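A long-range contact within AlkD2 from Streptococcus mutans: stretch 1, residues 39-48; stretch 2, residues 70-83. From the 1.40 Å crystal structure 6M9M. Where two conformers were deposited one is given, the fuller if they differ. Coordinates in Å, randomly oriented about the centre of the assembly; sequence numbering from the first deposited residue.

Stretch 1, residues 39-48: IKKLAFLAYQ
Stretch 2, residues 70-83: EILIFMRDEVSKDN

Helix 39-47 of AlkD2 and helix 70-79 run nearly parallel, with N-to-C directions 16° apart and axes 12.3 Å apart at closest approach. No backbone atom of one stretch touches backbone of the other; side chains, aromatic ones above all, fill the gap and bury 417 Å². The register sets Lys 40 CA 8.0 Å from Ile 71 CA and Tyr 47 CA 8.5 Å from Val 79 CA.

Ile 71 (m, m) makes the first contact. Its CA-to-CB bond points sideways, but CD1 reaches across to 4.1 Å from Lys 40 CG, on the aliphatic part of that lysine (m, t, t, t), and to 3.5 Å from Phe 44 CZ. One turn later Phe 74 (t, chi2 88°) has its CA-to-CB bond directed toward stretch 1. Its ring receives the edge of Phe 44 (m, chi2 -59°) on one face, with planes at 85°, centroids 5.0 Å apart and Phe 44 CE1 3.7 Å from Phe 74 CG. The edge of Phe 74 meets Tyr 47, CE2 lying 3.7 Å from Tyr 47 CD2.

A wider pi-type turn spans residues 75-79; both Glu 78 N and Val 79 N bond to Phe 74 O, at 2.8 and 3.0 Å. Water 1 bridges the stretches here, donating to Glu 78 O at 2.8 Å and hydrogen-bonded to Tyr 47 OH at 2.9 Å. Val 79 (t) lays CG2 over a face of the Tyr 47 ring (t, chi2 70°), 4.2 Å from its centroid, a CH-pi contact.

A type I turn from Val 79 to Asp 82, with Asp 82 N bonded to Val 79 O at 2.9 Å, then brings Asp 82 back to the interface. Its CA-to-CB bond points toward stretch 1, and the side chain (t, chi2 -69°) places OD2 2.7 Å from Tyr 47 OH, a polar end to an otherwise largely apolar contact.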

ATOM      1  N   ILE A  39      -5.468 -20.131  -8.817  1.00 15.49           N
ATOM      2  CA  ILE A  39      -5.648 -19.142  -7.757  1.00 15.01           C
ATOM      3  C   ILE A  39      -5.989 -17.767  -8.320  1.00 13.92           C
ATOM      4  O   ILE A  39      -6.692 -16.994  -7.661  1.00 13.08           O
ATOM      5  CB  ILE A  39      -4.416 -19.132  -6.823  1.00 15.03           C
ATOM      6  CG1 ILE A  39      -4.321 -20.475  -6.088  1.00 16.60           C
ATOM      7  CG2 ILE A  39      -4.489 -17.993  -5.818  1.00 16.22           C
ATOM      8  CD1 ILE A  39      -5.452 -20.718  -5.107  1.00 18.17           C
ATOM      9  N   LYS A  40      -5.507 -17.427  -9.524  1.00 13.92           N
ATOM     10  CA  LYS A  40      -5.923 -16.173 -10.150  1.00 13.24           C
ATOM     11  C   LYS A  40      -7.433 -16.138 -10.355  1.00 13.58           C
ATOM     12  O   LYS A  40      -8.085 -15.126 -10.075  1.00 13.51           O
ATOM     13  CB  LYS A  40      -5.194 -15.956 -11.475  1.00 14.03           C
ATOM     14  CG  LYS A  40      -3.717 -15.602 -11.290  1.00 13.95           C
ATOM     15  CD  LYS A  40      -2.940 -15.712 -12.582  1.00 14.19           C
ATOM     16  CE  LYS A  40      -1.453 -15.757 -12.297  1.00 15.36           C
ATOM     17  NZ  LYS A  40      -0.616 -15.867 -13.524  1.00 16.33           N
ATOM     18  N   LYS A  41      -8.003 -17.240 -10.856  1.00 14.01           N
ATOM     19  CA  LYS A  41      -9.446 -17.304 -11.064  1.00 13.91           C
ATOM     20  C   LYS A  41     -10.182 -17.179  -9.735  1.00 14.65           C
ATOM     21  O   LYS A  41     -11.182 -16.456  -9.630  1.00 15.33           O
ATOM     22  CB  LYS A  41      -9.804 -18.627 -11.748  1.00 15.52           C
ATOM     23  CG  LYS A  41      -9.141 -18.821 -13.101  1.00 17.34           C
ATOM     24  CD  LYS A  41      -9.445 -20.198 -13.699  1.00 19.57           C
ATOM     25  CE  LYS A  41      -8.660 -20.415 -14.973  1.00 22.42           C
ATOM     26  NZ  LYS A  41      -8.997 -21.706 -15.617  1.00 24.92           N
ATOM     27  N   LEU A  42      -9.681 -17.856  -8.700  1.00 14.21           N
ATOM     28  CA  LEU A  42     -10.285 -17.746  -7.377  1.00 13.26           C
ATOM     29  C   LEU A  42     -10.220 -16.318  -6.844  1.00 13.22           C
ATOM     30  O   LEU A  42     -11.194 -15.822  -6.266  1.00 13.91           O
ATOM     31  CB  LEU A  42      -9.593 -18.722  -6.427  1.00 15.05           C
ATOM     32  CG  LEU A  42     -10.047 -18.622  -4.970  1.00 15.64           C
ATOM     33  CD1 LEU A  42     -11.550 -18.862  -4.815  1.00 17.94           C
ATOM     34  CD2 LEU A  42      -9.245 -19.596  -4.111  1.00 16.88           C
ATOM     35  N   ALA A  43      -9.080 -15.643  -7.010  1.00 11.88           N
ATOM     36  CA  ALA A  43      -8.947 -14.284  -6.509  1.00 11.32           C
ATOM     37  C   ALA A  43      -9.955 -13.347  -7.169  1.00 10.93           C
ATOM     38  O   ALA A  43     -10.584 -12.525  -6.495  1.00 11.18           O
ATOM     39  CB  ALA A  43      -7.515 -13.794  -6.739  1.00 12.13           C
ATOM     40  N   PHE A  44     -10.104 -13.425  -8.496  1.00 11.42           N
ATOM     41  CA  PHE A  44     -11.074 -12.559  -9.158  1.00 11.87           C
ATOM     42  C   PHE A  44     -12.494 -12.863  -8.700  1.00 12.27           C
ATOM     43  O   PHE A  44     -13.303 -11.946  -8.514  1.00 12.85           O
ATOM     44  CB  PHE A  44     -10.957 -12.658 -10.676  1.00 11.47           C
ATOM     45  CG  PHE A  44      -9.740 -11.975 -11.240  1.00 11.15           C
ATOM     46  CD1 PHE A  44      -9.529 -10.630 -11.044  1.00 10.40           C
ATOM     47  CD2 PHE A  44      -8.814 -12.680 -11.982  1.00 12.41           C
ATOM     48  CE1 PHE A  44      -8.421 -10.001 -11.562  1.00 11.43           C
ATOM     49  CE2 PHE A  44      -7.705 -12.050 -12.515  1.00 13.40           C
ATOM     50  CZ  PHE A  44      -7.522 -10.701 -12.308  1.00 12.80           C
ATOM     51  N   LEU A  45     -12.822 -14.144  -8.514  1.00 13.16           N
ATOM     52  CA  LEU A  45     -14.168 -14.476  -8.059  1.00 15.08           C
ATOM     53  C   LEU A  45     -14.397 -13.982  -6.638  1.00 14.53           C
ATOM     54  O   LEU A  45     -15.449 -13.407  -6.333  1.00 15.27           O
ATOM     55  CB  LEU A  45     -14.419 -15.979  -8.159  1.00 17.95           C
ATOM     56  CG  LEU A  45     -15.873 -16.390  -7.908  1.00 20.66           C
ATOM     57  CD1 LEU A  45     -16.825 -15.816  -8.952  1.00 22.31           C
ATOM     58  CD2 LEU A  45     -15.954 -17.918  -7.858  1.00 21.69           C
ATOM     59  N   ALA A  46     -13.415 -14.168  -5.759  1.00 13.91           N
ATOM     60  CA  ALA A  46     -13.563 -13.707  -4.385  1.00 12.77           C
ATOM     61  C   ALA A  46     -13.671 -12.185  -4.314  1.00 11.99           C
ATOM     62  O   ALA A  46     -14.392 -11.651  -3.464  1.00 12.63           O
ATOM     63  CB  ALA A  46     -12.401 -14.212  -3.533  1.00 13.42           C
ATOM     64  N   TYR A  47     -12.957 -11.467  -5.187  1.00 10.76           N
ATOM     65  CA  TYR A  47     -12.986 -10.009  -5.155  1.00 10.49           C
ATOM     66  C   TYR A  47     -14.360  -9.464  -5.535  1.00 11.21           C
ATOM     67  O   TYR A  47     -14.683  -8.329  -5.175  1.00 11.76           O
ATOM     68  CB  TYR A  47     -11.841  -9.397  -6.004  1.00  9.84           C
ATOM     69  CG  TYR A  47     -11.795  -7.895  -5.777  1.00  9.44           C
ATOM     70  CD1 TYR A  47     -11.378  -7.385  -4.552  1.00 10.32           C
ATOM     71  CD2 TYR A  47     -12.255  -7.004  -6.734  1.00  9.30           C
ATOM     72  CE1 TYR A  47     -11.419  -6.035  -4.289  1.00 10.18           C
ATOM     73  CE2 TYR A  47     -12.273  -5.642  -6.477  1.00  9.85           C
ATOM     74  CZ  TYR A  47     -11.883  -5.168  -5.246  1.00  9.35           C
ATOM     75  OH  TYR A  47     -11.931  -3.818  -4.990  1.00 10.90           O
ATOM     76  N   GLN A  48     -15.193 -10.254  -6.202  0.89 11.45           N
ATOM     77  CA  GLN A  48     -16.548  -9.811  -6.483  0.89 12.27           C
ATOM     78  C   GLN A  48     -17.506  -9.980  -5.315  0.89 12.90           C
ATOM     79  O   GLN A  48     -18.651  -9.523  -5.404  0.89 14.13           O
ATOM     80  CB  GLN A  48     -17.095 -10.543  -7.690  0.89 15.24           C
ATOM     81  CG  GLN A  48     -16.496 -10.025  -8.975  0.89 17.09           C
ATOM     82  CD  GLN A  48     -16.530  -8.499  -9.051  0.89 17.42           C
ATOM     83  OE1 GLN A  48     -17.607  -7.894  -8.973  0.89 19.39           O
ATOM     84  NE2 GLN A  48     -15.346  -7.873  -9.160  0.89 12.02           N
ATOM     85  N   GLU A  70      -1.071  -8.487 -15.253  1.00 10.26           N
ATOM     86  CA  GLU A  70      -2.512  -8.252 -15.277  1.00 10.27           C
ATOM     87  C   GLU A  70      -3.101  -8.172 -13.877  1.00 10.00           C
ATOM     88  O   GLU A  70      -4.047  -7.405 -13.646  1.00 10.34           O
ATOM     89  CB  GLU A  70      -3.204  -9.319 -16.106  1.00 11.31           C
ATOM     90  CG  GLU A  70      -2.880  -9.219 -17.580  1.00 14.00           C
ATOM     91  CD  GLU A  70      -3.601 -10.261 -18.413  1.00 15.59           C
ATOM     92  OE1 GLU A  70      -2.928 -11.174 -18.899  1.00 18.38           O
ATOM     93  OE2 GLU A  70      -4.832 -10.152 -18.586  1.00 14.66           O
ATOM     94  N   ILE A  71      -2.559  -8.938 -12.934  1.00  9.35           N
ATOM     95  CA  ILE A  71      -2.998  -8.833 -11.548  0.61  8.94           C
ATOM     96  C   ILE A  71      -2.576  -7.490 -10.966  1.00  8.51           C
ATOM     97  O   ILE A  71      -3.360  -6.810 -10.288  1.00  8.78           O
ATOM     98  CB  ILE A  71      -2.436 -10.013 -10.728  0.61  9.47           C
ATOM     99  CG1 ILE A  71      -2.966 -11.361 -11.245  0.61 10.85           C
ATOM    100  CG2 ILE A  71      -2.754  -9.821  -9.251  0.61 10.23           C
ATOM    101  CD1 ILE A  71      -4.429 -11.620 -10.948  0.61 12.71           C
ATOM    102  N   LEU A  72      -1.320  -7.096 -11.205  1.00  8.23           N
ATOM    103  CA  LEU A  72      -0.836  -5.826 -10.670  1.00  8.77           C
ATOM    104  C   LEU A  72      -1.633  -4.638 -11.216  1.00  8.48           C
ATOM    105  O   LEU A  72      -1.955  -3.712 -10.468  1.00  9.21           O
ATOM    106  CB  LEU A  72       0.654  -5.689 -10.941  1.00  9.90           C
ATOM    107  CG  LEU A  72       1.332  -4.474 -10.347  1.00 11.53           C
ATOM    108  CD1 LEU A  72       1.258  -4.485  -8.838  1.00 13.12           C
ATOM    109  CD2 LEU A  72       2.762  -4.366 -10.817  1.00 13.89           C
ATOM    110  N   ILE A  73      -1.971  -4.653 -12.517  1.00  8.52           N
ATOM    111  CA  ILE A  73      -2.802  -3.593 -13.089  1.00  8.72           C
ATOM    112  C   ILE A  73      -4.183  -3.584 -12.444  1.00  7.54           C
ATOM    113  O   ILE A  73      -4.744  -2.520 -12.165  1.00  8.65           O
ATOM    114  CB  ILE A  73      -2.894  -3.745 -14.622  1.00  9.82           C
ATOM    115  CG1 ILE A  73      -1.564  -3.387 -15.293  1.00 12.73           C
ATOM    116  CG2 ILE A  73      -4.044  -2.921 -15.191  1.00 10.49           C
ATOM    117  CD1 ILE A  73      -1.476  -3.803 -16.760  1.00 15.58           C
ATOM    118  N   PHE A  74      -4.772  -4.759 -12.217  1.00  8.31           N
ATOM    119  CA  PHE A  74      -6.079  -4.803 -11.561  1.00  8.34           C
ATOM    120  C   PHE A  74      -6.013  -4.215 -10.150  1.00  8.14           C
ATOM    121  O   PHE A  74      -6.917  -3.478  -9.732  1.00  8.05           O
ATOM    122  CB  PHE A  74      -6.596  -6.231 -11.555  1.00  8.69           C
ATOM    123  CG  PHE A  74      -8.032  -6.375 -11.143  1.00  8.98           C
ATOM    124  CD1 PHE A  74      -9.043  -6.277 -12.075  1.00  9.09           C
ATOM    125  CD2 PHE A  74      -8.368  -6.623  -9.829  1.00  8.96           C
ATOM    126  CE1 PHE A  74     -10.374  -6.423 -11.708  1.00  9.68           C
ATOM    127  CE2 PHE A  74      -9.705  -6.775  -9.457  1.00  9.65           C
ATOM    128  CZ  PHE A  74     -10.701  -6.678 -10.401  1.00 10.13           C
ATOM    129  N   MET A  75      -4.934  -4.498  -9.414  1.00  7.86           N
ATOM    130  CA  MET A  75      -4.728  -3.860  -8.118  1.00  7.52           C
ATOM    131  C   MET A  75      -4.658  -2.342  -8.258  1.00  8.16           C
ATOM    132  O   MET A  75      -5.320  -1.596  -7.521  1.00  8.91           O
ATOM    133  CB  MET A  75      -3.430  -4.376  -7.492  1.00  8.32           C
ATOM    134  CG  MET A  75      -3.435  -5.815  -7.016  1.00  9.14           C
ATOM    135  SD  MET A  75      -1.794  -6.478  -6.667  1.00 10.11           S
ATOM    136  CE  MET A  75      -1.134  -5.259  -5.541  1.00 11.12           C
ATOM    137  N   ARG A  76      -3.837  -1.874  -9.197  1.00  8.28           N
ATOM    138  CA  ARG A  76      -3.583  -0.447  -9.373  1.00  8.37           C
ATOM    139  C   ARG A  76      -4.847   0.309  -9.733  1.00  8.50           C
ATOM    140  O   ARG A  76      -5.101   1.395  -9.206  1.00  9.33           O
ATOM    141  CB  ARG A  76      -2.542  -0.264 -10.482  1.00  9.17           C
ATOM    142  CG  ARG A  76      -2.035   1.161 -10.673  1.00  9.81           C
ATOM    143  CD  ARG A  76      -1.161   1.290 -11.918  1.00 11.69           C
ATOM    144  NE  ARG A  76      -1.976   1.112 -13.105  1.00 11.22           N
ATOM    145  CZ  ARG A  76      -1.542   0.738 -14.302  1.00 13.88           C
ATOM    146  NH1 ARG A  76      -0.262   0.490 -14.504  1.00 16.13           N
ATOM    147  NH2 ARG A  76      -2.410   0.605 -15.285  1.00 14.94           N
ATOM    148  N   ASP A  77      -5.649  -0.248 -10.638  1.00  8.53           N
ATOM    149  CA  ASP A  77      -6.720   0.508 -11.259  1.00  8.83           C
ATOM    150  C   ASP A  77      -8.119   0.118 -10.809  1.00  8.37           C
ATOM    151  O   ASP A  77      -9.033   0.925 -10.962  1.00  9.92           O
ATOM    152  CB  ASP A  77      -6.659   0.345 -12.784  1.00 10.22           C
ATOM    153  CG  ASP A  77      -5.471   1.035 -13.410  1.00 12.15           C
ATOM    154  OD1 ASP A  77      -4.788   1.832 -12.723  1.00 12.90           O
ATOM    155  OD2 ASP A  77      -5.217   0.752 -14.593  1.00 13.69           O
ATOM    156  N   GLU A  78      -8.328  -1.103 -10.322  1.00  8.21           N
ATOM    157  CA  GLU A  78      -9.651  -1.568  -9.940  1.00  8.17           C
ATOM    158  C   GLU A  78      -9.817  -1.747  -8.439  1.00  8.15           C
ATOM    159  O   GLU A  78     -10.782  -1.239  -7.882  1.00  9.12           O
ATOM    160  CB  GLU A  78     -10.046  -2.849 -10.681  1.00  9.36           C
ATOM    161  CG  GLU A  78      -9.850  -2.786 -12.180  1.00 10.50           C
ATOM    162  CD  GLU A  78     -10.645  -1.694 -12.878  1.00 10.97           C
ATOM    163  OE1 GLU A  78     -11.612  -1.156 -12.297  1.00 11.36           O
ATOM    164  OE2 GLU A  78     -10.304  -1.394 -14.036  1.00 13.64           O
ATOM    165  N   VAL A  79      -8.885  -2.426  -7.757  1.00  8.22           N
ATOM    166  CA  VAL A  79      -9.004  -2.548  -6.305  1.00  8.86           C
ATOM    167  C   VAL A  79      -8.979  -1.161  -5.669  1.00  8.91           C
ATOM    168  O   VAL A  79      -9.617  -0.925  -4.632  1.00  9.61           O
ATOM    169  CB  VAL A  79      -7.914  -3.481  -5.740  1.00  8.71           C
ATOM    170  CG1 VAL A  79      -8.026  -3.539  -4.225  1.00  9.39           C
ATOM    171  CG2 VAL A  79      -8.034  -4.874  -6.349  1.00  9.16           C
ATOM    172  N   SER A  80      -8.223  -0.230  -6.260  1.00  8.17           N
ATOM    173  CA  SER A  80      -8.150   1.131  -5.765  1.00  8.66           C
ATOM    174  C   SER A  80      -9.491   1.851  -5.760  1.00  9.52           C
ATOM    175  O   SER A  80      -9.593   2.871  -5.072  1.00  9.90           O
ATOM    176  CB  SER A  80      -7.144   1.902  -6.605  1.00  8.86           C
ATOM    177  OG  SER A  80      -7.530   1.854  -7.964  1.00  9.24           O
ATOM    178  N   LYS A  81     -10.515   1.338  -6.457  1.00  9.06           N
ATOM    179  CA  LYS A  81     -11.864   1.905  -6.416  1.00  9.16           C
ATOM    180  C   LYS A  81     -12.696   1.404  -5.235  1.00  9.83           C
ATOM    181  O   LYS A  81     -13.819   1.874  -5.041  1.00 11.14           O
ATOM    182  CB  LYS A  81     -12.615   1.596  -7.719  1.00  9.34           C
ATOM    183  CG  LYS A  81     -11.982   2.181  -8.960  1.00 10.34           C
ATOM    184  CD  LYS A  81     -12.644   1.580 -10.219  1.00 11.05           C
ATOM    185  CE  LYS A  81     -12.097   2.191 -11.480  1.00 11.14           C
ATOM    186  NZ  LYS A  81     -12.606   1.493 -12.673  1.00 12.81           N
ATOM    187  N   ASP A  82     -12.193   0.467  -4.442  1.00  8.94           N
ATOM    188  CA  ASP A  82     -13.017  -0.147  -3.408  1.00  9.32           C
ATOM    189  C   ASP A  82     -13.485   0.897  -2.405  1.00  9.54           C
ATOM    190  O   ASP A  82     -12.689   1.715  -1.933  1.00 10.66           O
ATOM    191  CB  ASP A  82     -12.209  -1.248  -2.711  1.00 10.19           C
ATOM    192  CG  ASP A  82     -13.091  -2.303  -2.089  1.00 10.19           C
ATOM    193  OD1 ASP A  82     -13.775  -1.986  -1.091  1.00 10.64           O
ATOM    194  OD2 ASP A  82     -13.114  -3.435  -2.615  1.00 10.35           O
ATOM    195  N   ASN A  83     -14.778   0.862  -2.074  0.90  9.37           N
ATOM    196  CA  ASN A  83     -15.343   1.822  -1.131  0.90 10.01           C
ATOM    197  C   ASN A  83     -15.163   1.428   0.325  0.90  9.87           C
ATOM    198  O   ASN A  83     -15.636   2.151   1.203  0.90 10.94           O
ATOM    199  CB  ASN A  83     -16.817   2.117  -1.446  0.90 12.47           C
ATOM    200  CG  ASN A  83     -17.735   0.955  -1.180  0.90 13.21           C
ATOM    201  OD1 ASN A  83     -17.371   0.011  -0.489  0.90 14.80           O
ATOM    202  ND2 ASN A  83     -18.964   1.046  -1.684  0.90 15.90           N
TER
HETATM  203  O   HOH W   1     -13.254  -1.984  -6.754  1.00 18.02           O